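Local coordinates for protein alpha-galactosidase (Thermus thermophilus, PDB 6LCJ) that probably hydrolyses alpha-galactosides as a glycoside hydrolase of family GH36 and assembles as a hexamer, at residues 318-323 / 344-349; 304-309 / 336-341; 100-105 / 137-142. One frame throughout, in Å; residues are numbered along the deposited sequence.

Starting from the N terminus, contact 3 (100-105 / 137-142) comes first. It closes the excursion from 105 to 137, bringing two neighbouring strands of an antiparallel sheet together after the chain has passed through strands 113-117 and 122-126 of a second sheet, and it is complete before the other two open. Contacts 1 and 2 belong to the (beta/alpha)8 barrel: 304-309 is met by 336-341 and 318-323 by 344-349, so the loops they close overlap and cross. Contact 2 ties together the ends of two adjacent barrel strands, while contact 1 ties helix 317-331 to the next loop. They touch where Tyr-320 meets Phe-338 and Leu-306. Contact 3 lies about 28 Å from contact 1, centre to centre.

Contact 1. Residues 318-323 / 344-349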
loop_
_atom_site.group_PDB
_atom_site.type_symbol
_atom_site.label_atom_id
_atom_site.label_comp_id
_atom_site.label_asym_id
_atom_site.label_seq_id
_atom_site.Cartn_x
_atom_site.Cartn_y
_atom_site.Cartn_z
ATOM N N ALA E 318 -32.804 21.920 -4.916
ATOM C CA ALA E 318 -33.816 22.759 -4.257
ATOM C C ALA E 318 -33.311 24.183 -4.005
ATOM O O ALA E 318 -34.042 25.148 -4.255
ATOM C CB ALA E 318 -34.285 22.126 -2.943
ATOM N N ARG E 319 -32.078 24.340 -3.498
ATOM C CA ARG E 319 -31.493 25.679 -3.383
ATOM C C ARG E 319 -31.381 26.341 -4.749
ATOM O O ARG E 319 -31.684 27.531 -4.905
ATOM C CB ARG E 319 -30.095 25.629 -2.743
ATOM C CG ARG E 319 -30.064 25.345 -1.256
ATOM C CD ARG E 319 -28.641 25.012 -0.775
ATOM N NE ARG E 319 -27.673 25.274 -1.833
ATOM C CZ ARG E 319 -26.654 24.467 -2.124
ATOM N NH1 ARG E 319 -26.469 23.354 -1.405
ATOM N NH2 ARG E 319 -25.827 24.766 -3.142
ATOM N N TYR E 320 -30.912 25.583 -5.745
ATOM C CA TYR E 320 -30.695 26.137 -7.077
ATOM C C TYR E 320 -31.987 26.673 -7.666
ATOM O O TYR E 320 -32.006 27.760 -8.256
ATOM C CB TYR E 320 -30.097 25.062 -7.992
ATOM C CG TYR E 320 -30.075 25.410 -9.459
ATOM C CD1 TYR E 320 -29.056 26.200 -9.997
ATOM C CD2 TYR E 320 -31.069 24.944 -10.315
ATOM C CE1 TYR E 320 -29.037 26.510 -11.358
ATOM C CE2 TYR E 320 -31.062 25.244 -11.670
ATOM C CZ TYR E 320 -30.050 26.020 -12.187
ATOM O OH TYR E 320 -30.051 26.310 -13.533
ATOM N N ARG E 321 -33.078 25.925 -7.518
ATOM C CA ARG E 321 -34.326 26.333 -8.146
ATOM C C ARG E 321 -34.870 27.618 -7.524
ATOM O O ARG E 321 -35.375 28.493 -8.240
ATOM C CB ARG E 321 -35.342 25.202 -8.048
ATOM C CG ARG E 321 -36.668 25.533 -8.640
ATOM C CD ARG E 321 -36.767 25.010 -10.034
ATOM N NE ARG E 321 -38.091 25.227 -10.601
ATOM C CZ ARG E 321 -38.362 25.095 -11.895
ATOM N NH1 ARG E 321 -37.399 24.747 -12.739
ATOM N NH2 ARG E 321 -39.588 25.305 -12.348
ATOM N N LYS E 322 -34.768 27.755 -6.194
ATOM C CA LYS E 322 -35.214 28.979 -5.536
ATOM C C LYS E 322 -34.346 30.171 -5.927
ATOM O O LYS E 322 -34.861 31.270 -6.149
ATOM C CB LYS E 322 -35.224 28.797 -4.024
ATOM C CG LYS E 322 -36.315 27.860 -3.528
ATOM C CD LYS E 322 -36.170 27.564 -2.027
ATOM C CE LYS E 322 -36.560 26.117 -1.673
ATOM N NZ LYS E 322 -35.506 25.465 -0.813
ATOM N N ALA E 323 -33.032 29.976 -6.037
ATOM C CA ALA E 323 -32.166 31.065 -6.484
ATOM C C ALA E 323 -32.499 31.484 -7.913
ATOM O O ALA E 323 -32.600 32.677 -8.215
ATOM C CB ALA E 323 -30.695 30.652 -6.386
ATOM N N LEU E 344 -32.533 19.352 -15.934
ATOM C CA LEU E 344 -33.949 19.177 -15.627
ATOM C C LEU E 344 -34.435 20.202 -14.607
ATOM O O LEU E 344 -35.544 20.730 -14.735
ATOM C CB LEU E 344 -34.197 17.748 -15.149
ATOM C CG LEU E 344 -33.854 16.765 -16.274
ATOM C CD1 LEU E 344 -33.941 15.303 -15.850
ATOM C CD2 LEU E 344 -34.748 17.026 -17.482
ATOM N N ALA E 345 -33.610 20.534 -13.612
ATOM C CA ALA E 345 -34.034 21.492 -12.591
ATOM C C ALA E 345 -34.180 22.918 -13.132
ATOM O O ALA E 345 -34.728 23.776 -12.428
ATOM C CB ALA E 345 -33.052 21.465 -11.411
ATOM N N SER E 346 -33.699 23.190 -14.353
ATOM C CA SER E 346 -33.814 24.499 -14.982
ATOM C C SER E 346 -35.115 24.674 -15.734
ATOM O O SER E 346 -35.456 25.805 -16.085
ATOM C CB SER E 346 -32.659 24.738 -15.964
ATOM O OG SER E 346 -31.419 24.932 -15.292
ATOM N N LEU E 347 -35.835 23.589 -15.997
ATOM C CA LEU E 347 -37.012 23.657 -16.852
ATOM C C LEU E 347 -38.093 24.525 -16.213
ATOM O O LEU E 347 -38.314 24.483 -14.997
ATOM C CB LEU E 347 -37.539 22.253 -17.118
ATOM C CG LEU E 347 -36.606 21.305 -17.874
ATOM C CD1 LEU E 347 -37.232 19.908 -18.057
ATOM C CD2 LEU E 347 -36.229 21.921 -19.220
ATOM N N GLY E 348 -38.766 25.323 -17.043
ATOM C CA GLY E 348 -39.750 26.265 -16.574
ATOM C C GLY E 348 -39.206 27.637 -16.244
ATOM O O GLY E 348 -39.977 28.593 -16.197
ATOM N N LEU E 349 -37.905 27.761 -16.001
ATOM C CA LEU E 349 -37.271 29.044 -15.733
ATOM C C LEU E 349 -36.472 29.553 -16.929
ATOM O O LEU E 349 -36.595 30.726 -17.299
ATOM C CB LEU E 349 -36.357 28.932 -14.510
ATOM C CG LEU E 349 -37.055 28.506 -13.220
ATOM C CD1 LEU E 349 -36.047 28.193 -12.141
ATOM C CD2 LEU E 349 -38.066 29.584 -12.756
#
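NH1 of Arg-321 is held by two bonds, each to a backbone carbonyl of 344-349. It reaches Leu-347 O at 2.5 Å and Ala-345 O at 2.9 Å, both acceptors lying in the plane of the guanidinium. NH2 adds a weak bond to Leu-347 O, so that oxygen takes two donors from one side chain. The arginine gets there with CG anti to the backbone N and a bend at chi2 (97°), which swings its end across to the loop. Leu-349 CD1 lies over one guanidinium face, toward its rim, 3.7 Å from Arg-321 NH1. In the (beta/alpha)8 barrel this joins helix 317-331 to the loop between strands 335-338 and 352-354. An alanine in place of Arg-321 would probably loosen that loop, since the carbonyls of Ala-345 and Leu-347 would lose these donors. One residue back, Tyr-320 OH donates to Ser-346 OG at 2.6 Å, and the serine oxygen is also bonded to Pro-342 O. CD2 of Tyr-320 also rests 4.2 Å from CB of Ala-345.

Contact 2. Residues 304-309 / 336-341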
loop_
_atom_site.group_PDB
_atom_site.type_symbol
_atom_site.label_atom_id
_atom_site.label_comp_id
_atom_site.label_asym_id
_atom_site.label_seq_id
_atom_site.Cartn_x
_atom_site.Cartn_y
_atom_site.Cartn_z
ATOM N N ASP E 304 -24.141 31.564 -17.086
ATOM C CA ASP E 304 -23.248 30.453 -17.333
ATOM C C ASP E 304 -22.758 29.872 -16.016
ATOM O O ASP E 304 -22.853 30.512 -14.965
ATOM C CB ASP E 304 -22.057 30.899 -18.178
ATOM C CG ASP E 304 -21.491 29.781 -19.048
ATOM O OD1 ASP E 304 -21.795 28.578 -18.824
ATOM O OD2 ASP E 304 -20.722 30.135 -19.966
ATOM N N PHE E 305 -22.223 28.644 -16.102
ATOM C CA PHE E 305 -21.659 27.944 -14.956
ATOM C C PHE E 305 -22.671 27.841 -13.830
ATOM O O PHE E 305 -22.314 27.942 -12.658
ATOM C CB PHE E 305 -20.381 28.625 -14.456
ATOM C CG PHE E 305 -19.224 28.506 -15.398
ATOM C CD1 PHE E 305 -19.146 29.306 -16.530
ATOM C CD2 PHE E 305 -18.215 27.585 -15.159
ATOM C CE1 PHE E 305 -18.075 29.193 -17.414
ATOM C CE2 PHE E 305 -17.137 27.466 -16.038
ATOM C CZ PHE E 305 -17.068 28.273 -17.166
ATOM N N LEU E 306 -23.941 27.660 -14.187
ATOM C CA LEU E 306 -25.012 27.641 -13.206
ATOM C C LEU E 306 -24.997 26.393 -12.333
ATOM O O LEU E 306 -25.700 26.366 -11.315
ATOM C CB LEU E 306 -26.361 27.768 -13.915
ATOM C CG LEU E 306 -26.703 29.103 -14.605
ATOM C CD1 LEU E 306 -28.071 28.996 -15.269
ATOM C CD2 LEU E 306 -26.680 30.235 -13.621
ATOM N N TYR E 307 -24.219 25.363 -12.698
ATOM C CA TYR E 307 -23.990 24.254 -11.775
ATOM C C TYR E 307 -23.424 24.743 -10.434
ATOM O O TYR E 307 -23.628 24.095 -9.399
ATOM C CB TYR E 307 -23.041 23.221 -12.407
ATOM C CG TYR E 307 -21.600 23.692 -12.416
ATOM C CD1 TYR E 307 -20.760 23.460 -11.334
ATOM C CD2 TYR E 307 -21.094 24.399 -13.491
ATOM C CE1 TYR E 307 -19.463 23.919 -11.328
ATOM C CE2 TYR E 307 -19.794 24.856 -13.489
ATOM C CZ TYR E 307 -18.988 24.617 -12.410
ATOM O OH TYR E 307 -17.706 25.087 -12.420
ATOM N N ALA E 308 -22.682 25.856 -10.431
ATOM C CA ALA E 308 -22.100 26.324 -9.179
ATOM C C ALA E 308 -23.168 26.603 -8.132
ATOM O O ALA E 308 -22.928 26.415 -6.934
ATOM C CB ALA E 308 -21.248 27.564 -9.420
ATOM N N ALA E 309 -24.359 27.026 -8.556
ATOM C CA ALA E 309 -25.435 27.309 -7.621
ATOM C C ALA E 309 -26.109 26.051 -7.080
ATOM O O ALA E 309 -26.933 26.154 -6.157
ATOM C CB ALA E 309 -26.477 28.200 -8.293
ATOM N N LEU E 336 -33.542 34.560 -20.942
ATOM C CA LEU E 336 -32.472 33.928 -20.183
ATOM C C LEU E 336 -32.064 32.635 -20.880
ATOM O O LEU E 336 -32.893 31.731 -21.075
ATOM C CB LEU E 336 -32.892 33.667 -18.738
ATOM C CG LEU E 336 -33.245 34.930 -17.966
ATOM C CD1 LEU E 336 -33.641 34.570 -16.551
ATOM C CD2 LEU E 336 -32.088 35.922 -17.998
ATOM N N LEU E 337 -30.803 32.579 -21.289
ATOM C CA LEU E 337 -30.182 31.376 -21.813
ATOM C C LEU E 337 -29.371 30.758 -20.685
ATOM O O LEU E 337 -28.433 31.390 -20.185
ATOM C CB LEU E 337 -29.281 31.697 -23.005
ATOM C CG LEU E 337 -28.471 30.493 -23.511
ATOM C CD1 LEU E 337 -29.378 29.480 -24.199
ATOM C CD2 LEU E 337 -27.363 30.927 -24.444
ATOM N N PHE E 338 -29.746 29.543 -20.273
ATOM C CA PHE E 338 -29.054 28.829 -19.198
ATOM C C PHE E 338 -27.924 27.988 -19.776
ATOM O O PHE E 338 -28.141 27.214 -20.717
ATOM C CB PHE E 338 -30.014 27.920 -18.421
ATOM C CG PHE E 338 -30.874 28.642 -17.400
ATOM C CD1 PHE E 338 -31.213 29.984 -17.562
ATOM C CD2 PHE E 338 -31.376 27.965 -16.299
ATOM C CE1 PHE E 338 -32.030 30.628 -16.649
ATOM C CE2 PHE E 338 -32.191 28.608 -15.372
ATOM C CZ PHE E 338 -32.516 29.939 -15.550
ATOM N N CYS E 339 -26.733 28.114 -19.191
ATOM C CA CYS E 339 -25.551 27.399 -19.654
ATOM C C CYS E 339 -24.834 26.787 -18.453
ATOM O O CYS E 339 -24.865 27.340 -17.351
ATOM C CB CYS E 339 -24.601 28.351 -20.448
ATOM S SG CYS E 339 -23.225 27.500 -21.372
ATOM N N GLY E 340 -24.182 25.640 -18.669
ATOM C CA GLY E 340 -23.495 24.951 -17.584
ATOM C C GLY E 340 -24.425 24.579 -16.455
ATOM O O GLY E 340 -24.023 24.553 -15.277
ATOM N N ALA E 341 -25.652 24.293 -16.786
ATOM C CA ALA E 341 -26.733 24.357 -15.841
ATOM C C ALA E 341 -27.340 22.987 -15.627
ATOM O O ALA E 341 -27.434 22.196 -16.577
ATOM C CB ALA E 341 -27.821 25.324 -16.337
#
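This is a buried backbone-to-backbone contact at the C-terminal ends of two adjacent parallel strands, 298-303 and 335-338, of the TIM barrel. Helix 317-331 makes the crossover between them in a beta-alpha-beta unit, and this end of the strands is the one that carries the active site in barrel glycosidases. Beyond the strands the two segments stay side by side. Tyr-307 N donates to Gly-340 O at 2.7 Å, in the plane of the carbonyl, while Leu-306 N reaches Cys-339 O in a nearly straight (175°) but weak bond. Gly-340 has positive phi, and a CB on it would sit 3.0 Å from Phe-305 N, so the tight approach leaves no room for a side chain. Asp-304, with CG anti to the backbone N, brings its carboxylate close to 336-341, OD1 lying 3.1 Å from Cys-339 SG; OD1 also accepts Phe-305 N at 2.8 Å from above the carboxylate plane. OD2 takes the indole N-H of Trp-233, so each oxygen has an N-H donor, which would be expected to stabilise the charged form. Phe-305 points away from 336-341, its ring meeting Trp-53 edge-to-face. On the apolar side, Leu-306 lays CD1 over one face of Phe-338, 3.8 Å from the ring centroid, a CH-pi contact, and its CB meets Ala-341 CB at 3.7 Å. The hydroxyl of Tyr-307 bonds to Ala-264 O. At the other end of that side chain, CD2 of Tyr-307 brings the ring edge to 3.4 Å from Gly-340 O.

Contact 3. Residues 100-105 / 137-142; sequences DGRALL and YGPEEE
Arg-102 NE meets Asp-100 OD2 at 2.9 Å in a salt bridge with an N-H...O angle of 160°, the carboxylate oxygen lying in the plane of the guanidinium. Between the two segments, the hydrogen-bonded antiparallel pair Ala-103 and Gly-138 is joined both ways: Ala-103 N donates to Gly-138 O at 2.8 Å, nearly along the C=O axis, and Gly-138 N returns a longer bond of 3.3 Å to Ala-103 O. Held by its bonds to Asp-100 and, through NH1, to Gly-9 O, the guanidinium of Arg-102 has CE2 of Tyr-137 over one face, toward the rim, the planes 42° apart. The closest approach is NH2 of Arg-102 to CE2 of Tyr-137, 3.4 Å. Tyr-137 holds CG anti to its backbone N (chi1 -178°), which carries the ring across Arg-102, its CD1 edge within 3.3 Å of Ala-103 O. On the same face of the sheet, Leu-104 CD1 packs on Tyr-137 CB at 3.9 Å, and the ring of Phe-40 meets that of Tyr-137. Gly-138 is almost fully extended and turns the chain through a corner; a CB there would clash with Pro-139 CD. Pro-139 stands at the N-cap position, so strand 132-137 runs almost directly into helix 140-149. Glu-140, in the first turn, pairs with Arg-97 of strand 93-97, which borders 102-108 on the side away from 132-137, and Leu-105 touches Val-143, Phe-144 and Tyr-147 where helix 140-149 lies against the antiparallel sheet.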
loop_
_atom_site.group_PDB
_atom_site.type_symbol
_atom_site.label_atom_id
_atom_site.label_comp_id
_atom_site.label_asym_id
_atom_site.label_seq_id
_atom_site.Cartn_x
_atom_site.Cartn_y
_atom_site.Cartn_z
ATOM N N ASP E 100 -35.447 -4.909 -28.903
ATOM C CA ASP E 100 -36.317 -4.463 -29.983
ATOM C C ASP E 100 -36.295 -2.953 -30.202
ATOM O O ASP E 100 -37.107 -2.445 -30.985
ATOM C CB ASP E 100 -37.745 -4.908 -29.696
ATOM C CG ASP E 100 -38.157 -4.623 -28.265
ATOM O OD1 ASP E 100 -37.314 -4.818 -27.357
ATOM O OD2 ASP E 100 -39.317 -4.194 -28.050
ATOM N N GLY E 101 -35.404 -2.224 -29.531
ATOM C CA GLY E 101 -35.396 -0.777 -29.633
ATOM C C GLY E 101 -36.478 -0.060 -28.848
ATOM O O GLY E 101 -36.666 1.152 -29.039
ATOM N N ARG E 102 -37.210 -0.760 -27.990
ATOM C CA ARG E 102 -38.113 -0.089 -27.073
ATOM C C ARG E 102 -37.392 0.184 -25.757
ATOM O O ARG E 102 -36.475 -0.545 -25.361
ATOM C CB ARG E 102 -39.379 -0.916 -26.861
ATOM C CG ARG E 102 -40.185 -1.054 -28.155
ATOM C CD ARG E 102 -41.631 -1.450 -27.921
ATOM N NE ARG E 102 -41.739 -2.789 -27.355
ATOM C CZ ARG E 102 -42.716 -3.167 -26.535
ATOM N NH1 ARG E 102 -43.674 -2.298 -26.199
ATOM N NH2 ARG E 102 -42.739 -4.409 -26.053
ATOM N N ALA E 103 -37.793 1.266 -25.096
ATOM C CA ALA E 103 -37.121 1.733 -23.892
ATOM C C ALA E 103 -38.048 1.656 -22.683
ATOM O O ALA E 103 -39.229 2.000 -22.765
ATOM C CB ALA E 103 -36.621 3.163 -24.072
ATOM N N LEU E 104 -37.507 1.186 -21.567
ATOM C CA LEU E 104 -38.168 1.301 -20.274
ATOM C C LEU E 104 -37.609 2.551 -19.602
ATOM O O LEU E 104 -36.420 2.600 -19.273
ATOM C CB LEU E 104 -37.933 0.051 -19.425
ATOM C CG LEU E 104 -38.570 0.051 -18.037
ATOM C CD1 LEU E 104 -40.071 -0.137 -18.153
ATOM C CD2 LEU E 104 -37.946 -1.029 -17.180
ATOM N N LEU E 105 -38.456 3.554 -19.407
ATOM C CA LEU E 105 -38.049 4.858 -18.901
ATOM C C LEU E 105 -38.552 5.061 -17.482
ATOM O O LEU E 105 -39.726 4.817 -17.193
ATOM C CB LEU E 105 -38.577 5.986 -19.793
ATOM C CG LEU E 105 -38.195 7.430 -19.467
ATOM C CD1 LEU E 105 -38.099 8.276 -20.735
ATOM C CD2 LEU E 105 -39.179 8.071 -18.472
ATOM N N TYR E 137 -43.045 2.321 -20.905
ATOM C CA TYR E 137 -42.391 1.317 -21.730
ATOM C C TYR E 137 -42.990 1.404 -23.122
ATOM O O TYR E 137 -44.214 1.430 -23.270
ATOM C CB TYR E 137 -42.579 -0.090 -21.158
ATOM C CG TYR E 137 -41.881 -1.154 -21.959
ATOM C CD1 TYR E 137 -40.583 -0.967 -22.412
ATOM C CD2 TYR E 137 -42.518 -2.351 -22.260
ATOM C CE1 TYR E 137 -39.933 -1.940 -23.146
ATOM C CE2 TYR E 137 -41.872 -3.342 -22.993
ATOM C CZ TYR E 137 -40.582 -3.130 -23.435
ATOM O OH TYR E 137 -39.939 -4.109 -24.160
ATOM N N GLY E 138 -42.139 1.474 -24.132
ATOM C CA GLY E 138 -42.608 1.690 -25.473
ATOM C C GLY E 138 -41.485 2.122 -26.378
ATOM O O GLY E 138 -40.307 2.069 -26.003
ATOM N N PRO E 139 -41.829 2.542 -27.598
ATOM C CA PRO E 139 -40.815 3.076 -28.513
ATOM C C PRO E 139 -40.054 4.223 -27.864
ATOM O O PRO E 139 -40.628 5.043 -27.144
ATOM C CB PRO E 139 -41.635 3.546 -29.722
ATOM C CG PRO E 139 -42.889 2.770 -29.656
ATOM C CD PRO E 139 -43.171 2.529 -28.204
ATOM N N GLU E 140 -38.746 4.256 -28.126
ATOM C CA GLU E 140 -37.844 5.215 -27.496
ATOM C C GLU E 140 -38.381 6.642 -27.571
ATOM O O GLU E 140 -38.487 7.333 -26.554
ATOM C CB GLU E 140 -36.478 5.119 -28.172
ATOM C CG GLU E 140 -35.307 5.536 -27.323
ATOM C CD GLU E 140 -33.980 5.196 -27.985
ATOM O OE1 GLU E 140 -33.572 4.009 -27.947
ATOM O OE2 GLU E 140 -33.355 6.118 -28.562
ATOM N N GLU E 141 -38.742 7.094 -28.774
ATOM C CA GLU E 141 -39.100 8.496 -28.961
ATOM C C GLU E 141 -40.427 8.834 -28.291
ATOM O O GLU E 141 -40.589 9.931 -27.737
ATOM C CB GLU E 141 -39.135 8.830 -30.453
ATOM C CG GLU E 141 -37.773 9.302 -30.998
ATOM C CD GLU E 141 -37.602 9.073 -32.511
ATOM O OE1 GLU E 141 -36.938 8.074 -32.894
ATOM O OE2 GLU E 141 -38.118 9.897 -33.313
ATOM N N GLU E 142 -41.394 7.916 -28.323
ATOM C CA GLU E 142 -42.666 8.234 -27.688
ATOM C C GLU E 142 -42.502 8.326 -26.178
ATOM O O GLU E 142 -43.066 9.218 -25.532
ATOM C CB GLU E 142 -43.733 7.203 -28.057
ATOM C CG GLU E 142 -45.169 7.595 -27.617
ATOM C CD GLU E 142 -45.436 9.125 -27.568
ATOM O OE1 GLU E 142 -45.241 9.814 -28.610
ATOM O OE2 GLU E 142 -45.837 9.637 -26.479
#